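Long-range contact in uncharacterized protein (Mycobacterium tuberculosis, PDB 4Q6U), which is of unknown function but, with one GAF-like and two PAS-like domains in a row, probably acts as a triple-domain sensor: residues W113-L127 with I138-A150. Numbering follows the deposited sequence.
Sequences WDLTRGVATDTPESL and ITYGRAFAEDLPA
F144 lies flat against W113 in an offset stack, the phenyl ring and the indole six-membered ring 4.2 Å apart between centroids and only 8° from parallel. F144 CB also sits over the indole face, a CH-pi contact, while G118 O lies over the opposite face of the phenyl ring, toward its rim, so the ring is sandwiched between the tryptophan and the G1 bulge formed by G118 and V119 against D114. L115 CD2 reaches F144 CZ, and L148 CG meets W113 CH2 in the indole plane.

With CG beside its backbone N (chi1 -76°), W113 swings its indole so that NE1 donates to D147 OD2 at 3.0 Å, on the anti side and somewhat out of the carboxylate plane. The other oxygen, D147 OD1, is gripped side-on by R142, whose NE (2.8 Å) and NH2 both lie in one plane with it. D122 completes this salt-bridge network: its OD1 stands 3.2 Å from R142 NE and just 2.6 Å from D147 OD2, a separation that suggests one of the two acids holds a proton, their carboxylates nearly perpendicular. S126 OG donates to D122 OD2. A bend at chi3 (63°) brings the R142 guanidinium between L127 CD2 over one face and E146 CB over the other, with NH1 bonded to I138 O.

The backbones pair antiparallel at A120 and R142, where A120 N meets R142 O at 2.8 Å and R142 N returns to A120 O; D122 N is bonded to T139 O.

Strand 119-121 edges the middle domain's five-stranded antiparallel sheet, whose 2-1-5-4-3 order is that of a PAS fold; 138-150 belongs to the connection from this second strand to the third, 172-180. Residues 139-143 run beside 119-121, and from F144 the chain turns beneath W113. Helix 157-165 packs on W113, L115 and L148, while strand 253-256 of the C-terminal domain touches F144 and A145.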
loop_
_atom_site.group_PDB
_atom_site.type_symbol
_atom_site.label_atom_id
_atom_site.label_comp_id
_atom_site.label_asym_id
_atom_site.label_seq_id
_atom_site.Cartn_x
_atom_site.Cartn_y
_atom_site.Cartn_z
ATOM N N TRP B 113 14.752 -8.322 -19.167
ATOM C CA TRP B 113 14.405 -9.542 -18.460
ATOM C C TRP B 113 13.878 -10.517 -19.499
ATOM O O TRP B 113 12.886 -10.221 -20.175
ATOM C CB TRP B 113 13.351 -9.289 -17.376
ATOM C CG TRP B 113 13.873 -8.623 -16.145
ATOM C CD1 TRP B 113 15.082 -8.006 -15.990
ATOM C CD2 TRP B 113 13.206 -8.523 -14.882
ATOM N NE1 TRP B 113 15.201 -7.518 -14.703
ATOM C CE2 TRP B 113 14.064 -7.827 -14.008
ATOM C CE3 TRP B 113 11.961 -8.959 -14.406
ATOM C CZ2 TRP B 113 13.714 -7.547 -12.678
ATOM C CZ3 TRP B 113 11.619 -8.684 -13.089
ATOM C CH2 TRP B 113 12.492 -7.983 -12.241
ATOM N N ASP B 114 14.555 -11.653 -19.666
ATOM C CA ASP B 114 14.000 -12.727 -20.487
ATOM C C ASP B 114 13.060 -13.538 -19.599
ATOM O O ASP B 114 13.512 -14.287 -18.736
ATOM C CB ASP B 114 15.103 -13.610 -21.086
ATOM C CG ASP B 114 14.570 -14.610 -22.117
ATOM O OD1 ASP B 114 13.463 -15.158 -21.917
ATOM O OD2 ASP B 114 15.260 -14.851 -23.137
ATOM N N LEU B 115 11.755 -13.369 -19.801
ATOM C CA LEU B 115 10.757 -14.021 -18.947
ATOM C C LEU B 115 10.651 -15.514 -19.242
ATOM O O LEU B 115 10.249 -16.294 -18.389
ATOM C CB LEU B 115 9.390 -13.365 -19.124
ATOM C CG LEU B 115 9.408 -11.857 -18.891
ATOM C CD1 LEU B 115 8.032 -11.252 -19.120
ATOM C CD2 LEU B 115 9.927 -11.565 -17.492
ATOM N N THR B 116 11.014 -15.907 -20.452
ATOM C CA THR B 116 10.983 -17.322 -20.810
ATOM C C THR B 116 12.137 -18.060 -20.135
ATOM O O THR B 116 11.959 -19.156 -19.618
ATOM C CB THR B 116 11.053 -17.531 -22.330
ATOM O OG1 THR B 116 9.972 -16.837 -22.963
ATOM C CG2 THR B 116 10.967 -19.019 -22.670
ATOM N N ARG B 117 13.319 -17.447 -20.134
ATOM C CA ARG B 117 14.479 -18.020 -19.451
ATOM C C ARG B 117 14.409 -17.806 -17.946
ATOM O O ARG B 117 14.929 -18.602 -17.162
ATOM C CB ARG B 117 15.776 -17.408 -19.989
ATOM C CG ARG B 117 16.061 -17.692 -21.450
ATOM C CD ARG B 117 17.314 -16.947 -21.910
ATOM N NE ARG B 117 18.497 -17.351 -21.156
ATOM C CZ ARG B 117 19.469 -16.527 -20.777
ATOM N NH1 ARG B 117 19.413 -15.233 -21.076
ATOM N NH2 ARG B 117 20.501 -16.997 -20.090
ATOM N N GLY B 118 13.774 -16.713 -17.538
ATOM C CA GLY B 118 13.798 -16.317 -16.150
ATOM C C GLY B 118 15.126 -15.677 -15.789
ATOM O O GLY B 118 15.592 -15.819 -14.658
ATOM N N VAL B 119 15.728 -14.955 -16.744
ATOM C CA VAL B 119 17.067 -14.413 -16.547
ATOM C C VAL B 119 17.174 -12.949 -17.003
ATOM O O VAL B 119 16.636 -12.572 -18.038
ATOM C CB VAL B 119 18.123 -15.270 -17.303
ATOM C CG1 VAL B 119 19.501 -14.630 -17.244
ATOM C CG2 VAL B 119 18.169 -16.696 -16.745
ATOM N N ALA B 120 17.859 -12.132 -16.210
ATOM C CA ALA B 120 18.053 -10.724 -16.524
ATOM C C ALA B 120 19.448 -10.457 -17.087
ATOM O O ALA B 120 20.422 -11.112 -16.719
ATOM C CB ALA B 120 17.821 -9.866 -15.284
ATOM N N THR B 121 19.526 -9.477 -17.978
ATOM C CA THR B 121 20.788 -9.004 -18.500
ATOM C C THR B 121 20.807 -7.500 -18.243
ATOM O O THR B 121 19.937 -6.773 -18.743
ATOM C CB THR B 121 20.921 -9.312 -19.995
ATOM O OG1 THR B 121 20.547 -10.677 -20.218
ATOM C CG2 THR B 121 22.361 -9.074 -20.494
ATOM N N ASP B 122 21.751 -7.038 -17.428
ATOM C CA ASP B 122 21.868 -5.596 -17.171
ATOM C C ASP B 122 23.055 -5.032 -17.913
ATOM O O ASP B 122 23.688 -5.740 -18.700
ATOM C CB ASP B 122 22.017 -5.302 -15.684
ATOM C CG ASP B 122 20.697 -5.348 -14.952
ATOM O OD1 ASP B 122 20.138 -6.454 -14.845
ATOM O OD2 ASP B 122 20.223 -4.282 -14.498
ATOM N N THR B 123 23.348 -3.761 -17.644
ATOM C CA THR B 123 24.520 -3.069 -18.193
ATOM C C THR B 123 25.238 -2.352 -17.048
ATOM O O THR B 123 24.650 -2.166 -15.981
ATOM C CB THR B 123 24.121 -2.046 -19.283
ATOM O OG1 THR B 123 23.162 -1.127 -18.751
ATOM C CG2 THR B 123 23.518 -2.748 -20.489
ATOM N N PRO B 124 26.513 -1.976 -17.242
ATOM C CA PRO B 124 27.178 -1.101 -16.268
ATOM C C PRO B 124 26.345 0.141 -15.946
ATOM O O PRO B 124 26.239 0.553 -14.787
ATOM C CB PRO B 124 28.480 -0.717 -16.983
ATOM C CG PRO B 124 28.786 -1.922 -17.820
ATOM C CD PRO B 124 27.451 -2.460 -18.276
ATOM N N GLU B 125 25.744 0.720 -16.978
ATOM C CA GLU B 125 24.904 1.897 -16.816
ATOM C C GLU B 125 23.664 1.599 -15.961
ATOM O O GLU B 125 23.352 2.349 -15.026
ATOM C CB GLU B 125 24.501 2.444 -18.189
ATOM C CG GLU B 125 25.653 3.078 -18.992
ATOM C CD GLU B 125 26.579 2.055 -19.639
ATOM O OE1 GLU B 125 26.207 0.861 -19.728
ATOM O OE2 GLU B 125 27.687 2.453 -20.057
ATOM N N SER B 126 22.960 0.510 -16.258
ATOM C CA SER B 126 21.733 0.213 -15.509
ATOM C C SER B 126 22.051 -0.141 -14.052
ATOM O O SER B 126 21.287 0.179 -13.130
ATOM C CB SER B 126 20.945 -0.915 -16.182
ATOM O OG SER B 126 21.458 -2.209 -15.867
ATOM N N LEU B 127 23.202 -0.768 -13.849
ATOM C CA LEU B 127 23.653 -1.143 -12.516
ATOM C C LEU B 127 24.083 0.077 -11.712
ATOM O O LEU B 127 23.730 0.215 -10.540
ATOM C CB LEU B 127 24.805 -2.150 -12.611
ATOM C CG LEU B 127 24.379 -3.553 -13.037
ATOM C CD1 LEU B 127 25.605 -4.418 -13.245
ATOM C CD2 LEU B 127 23.454 -4.179 -12.009
ATOM N N ILE B 138 28.103 -8.534 -11.753
ATOM C CA ILE B 138 28.013 -9.302 -12.984
ATOM C C ILE B 138 26.815 -8.830 -13.794
ATOM O O ILE B 138 25.709 -8.742 -13.266
ATOM C CB ILE B 138 27.873 -10.805 -12.698
ATOM C CG1 ILE B 138 29.128 -11.327 -12.001
ATOM C CG2 ILE B 138 27.636 -11.579 -13.986
ATOM C CD1 ILE B 138 28.981 -12.757 -11.504
ATOM N N THR B 139 27.028 -8.542 -15.075
ATOM C CA THR B 139 25.960 -7.992 -15.904
ATOM C C THR B 139 24.989 -9.038 -16.458
ATOM O O THR B 139 23.809 -8.741 -16.661
ATOM C CB THR B 139 26.539 -7.192 -17.084
ATOM O OG1 THR B 139 27.498 -7.997 -17.801
ATOM C CG2 THR B 139 27.209 -5.930 -16.567
ATOM N N TYR B 140 25.480 -10.251 -16.703
ATOM C CA TYR B 140 24.679 -11.296 -17.340
ATOM C C TYR B 140 24.308 -12.429 -16.386
ATOM O O TYR B 140 24.922 -12.592 -15.333
ATOM C CB TYR B 140 25.426 -11.873 -18.550
ATOM C CG TYR B 140 26.763 -12.509 -18.216
ATOM C CD1 TYR B 140 26.845 -13.842 -17.823
ATOM C CD2 TYR B 140 27.942 -11.775 -18.296
ATOM C CE1 TYR B 140 28.061 -14.428 -17.514
ATOM C CE2 TYR B 140 29.167 -12.353 -17.991
ATOM C CZ TYR B 140 29.215 -13.679 -17.604
ATOM O OH TYR B 140 30.423 -14.255 -17.296
ATOM N N GLY B 141 23.297 -13.207 -16.762
ATOM C CA GLY B 141 22.888 -14.362 -15.981
ATOM C C GLY B 141 22.329 -14.016 -14.610
ATOM O O GLY B 141 22.433 -14.804 -13.668
ATOM N N ARG B 142 21.719 -12.837 -14.497
ATOM C CA ARG B 142 21.220 -12.342 -13.218
ATOM C C ARG B 142 19.836 -12.893 -12.911
ATOM O O ARG B 142 18.991 -12.997 -13.802
ATOM C CB ARG B 142 21.168 -10.798 -13.215
ATOM C CG ARG B 142 22.519 -10.110 -13.427
ATOM C CD ARG B 142 22.359 -8.599 -13.676
ATOM N NE ARG B 142 21.770 -7.909 -12.530
ATOM C CZ ARG B 142 22.432 -7.606 -11.412
ATOM N NH1 ARG B 142 23.714 -7.930 -11.286
ATOM N NH2 ARG B 142 21.810 -6.968 -10.419
ATOM N N ALA B 143 19.603 -13.252 -11.652
ATOM C CA ALA B 143 18.253 -13.560 -11.207
ATOM C C ALA B 143 17.473 -12.258 -11.140
ATOM O O ALA B 143 18.050 -11.194 -10.869
ATOM C CB ALA B 143 18.263 -14.258 -9.853
ATOM N N PHE B 144 16.173 -12.335 -11.401
ATOM C CA PHE B 144 15.307 -11.166 -11.253
ATOM C C PHE B 144 15.463 -10.586 -9.847
ATOM O O PHE B 144 15.426 -9.374 -9.661
ATOM C CB PHE B 144 13.837 -11.520 -11.520
ATOM C CG PHE B 144 13.553 -11.978 -12.928
ATOM C CD1 PHE B 144 14.431 -11.702 -13.967
ATOM C CD2 PHE B 144 12.399 -12.698 -13.208
ATOM C CE1 PHE B 144 14.167 -12.128 -15.264
ATOM C CE2 PHE B 144 12.121 -13.123 -14.501
ATOM C CZ PHE B 144 13.006 -12.838 -15.537
ATOM N N ALA B 145 15.671 -11.450 -8.857
ATOM C CA ALA B 145 15.780 -10.983 -7.472
ATOM C C ALA B 145 17.073 -10.186 -7.218
ATOM O O ALA B 145 17.239 -9.600 -6.146
ATOM C CB ALA B 145 15.679 -12.186 -6.484
ATOM N N GLU B 146 17.979 -10.148 -8.201
ATOM C CA GLU B 146 19.184 -9.320 -8.088
ATOM C C GLU B 146 18.939 -7.894 -8.606
ATOM O O GLU B 146 19.723 -6.979 -8.338
ATOM C CB GLU B 146 20.368 -9.963 -8.847
ATOM C CG GLU B 146 20.778 -11.341 -8.292
ATOM C CD GLU B 146 21.965 -11.968 -9.015
ATOM O OE1 GLU B 146 21.730 -12.836 -9.883
ATOM O OE2 GLU B 146 23.128 -11.622 -8.703
ATOM N N ASP B 147 17.858 -7.711 -9.360
ATOM C CA ASP B 147 17.503 -6.397 -9.892
ATOM C C ASP B 147 16.442 -5.714 -9.016
ATOM O O ASP B 147 16.331 -4.498 -8.998
ATOM C CB ASP B 147 17.004 -6.523 -11.335
ATOM C CG ASP B 147 18.140 -6.723 -12.328
ATOM O OD1 ASP B 147 19.293 -6.907 -11.877
ATOM O OD2 ASP B 147 17.871 -6.681 -13.551
ATOM N N LEU B 148 15.658 -6.507 -8.302
ATOM C CA LEU B 148 14.682 -5.961 -7.364
ATOM C C LEU B 148 15.324 -5.868 -5.986
ATOM O O LEU B 148 16.175 -6.685 -5.643
ATOM C CB LEU B 148 13.432 -6.837 -7.331
ATOM C CG LEU B 148 12.676 -6.929 -8.658
ATOM C CD1 LEU B 148 11.524 -7.915 -8.548
ATOM C CD2 LEU B 148 12.166 -5.556 -9.084
ATOM N N PRO B 149 14.944 -4.857 -5.191
ATOM C CA PRO B 149 15.537 -4.804 -3.856
ATOM C C PRO B 149 15.114 -6.009 -3.030
ATOM O O PRO B 149 14.098 -6.631 -3.345
ATOM C CB PRO B 149 14.961 -3.516 -3.264
ATOM C CG PRO B 149 14.594 -2.696 -4.442
ATOM C CD PRO B 149 14.150 -3.651 -5.497
ATOM N N ALA B 150 15.897 -6.349 -2.014
ATOM C CA ALA B 150 15.444 -7.302 -1.012
ATOM C C ALA B 150 14.605 -6.523 -0.011
ATOM O O ALA B 150 14.913 -5.364 0.268
ATOM C CB ALA B 150 16.612 -7.987 -0.331
HETATM O O HOH W 1 15.373 -14.946 -11.868
HETATM O O HOH W 2 22.297 -12.812 -19.303
#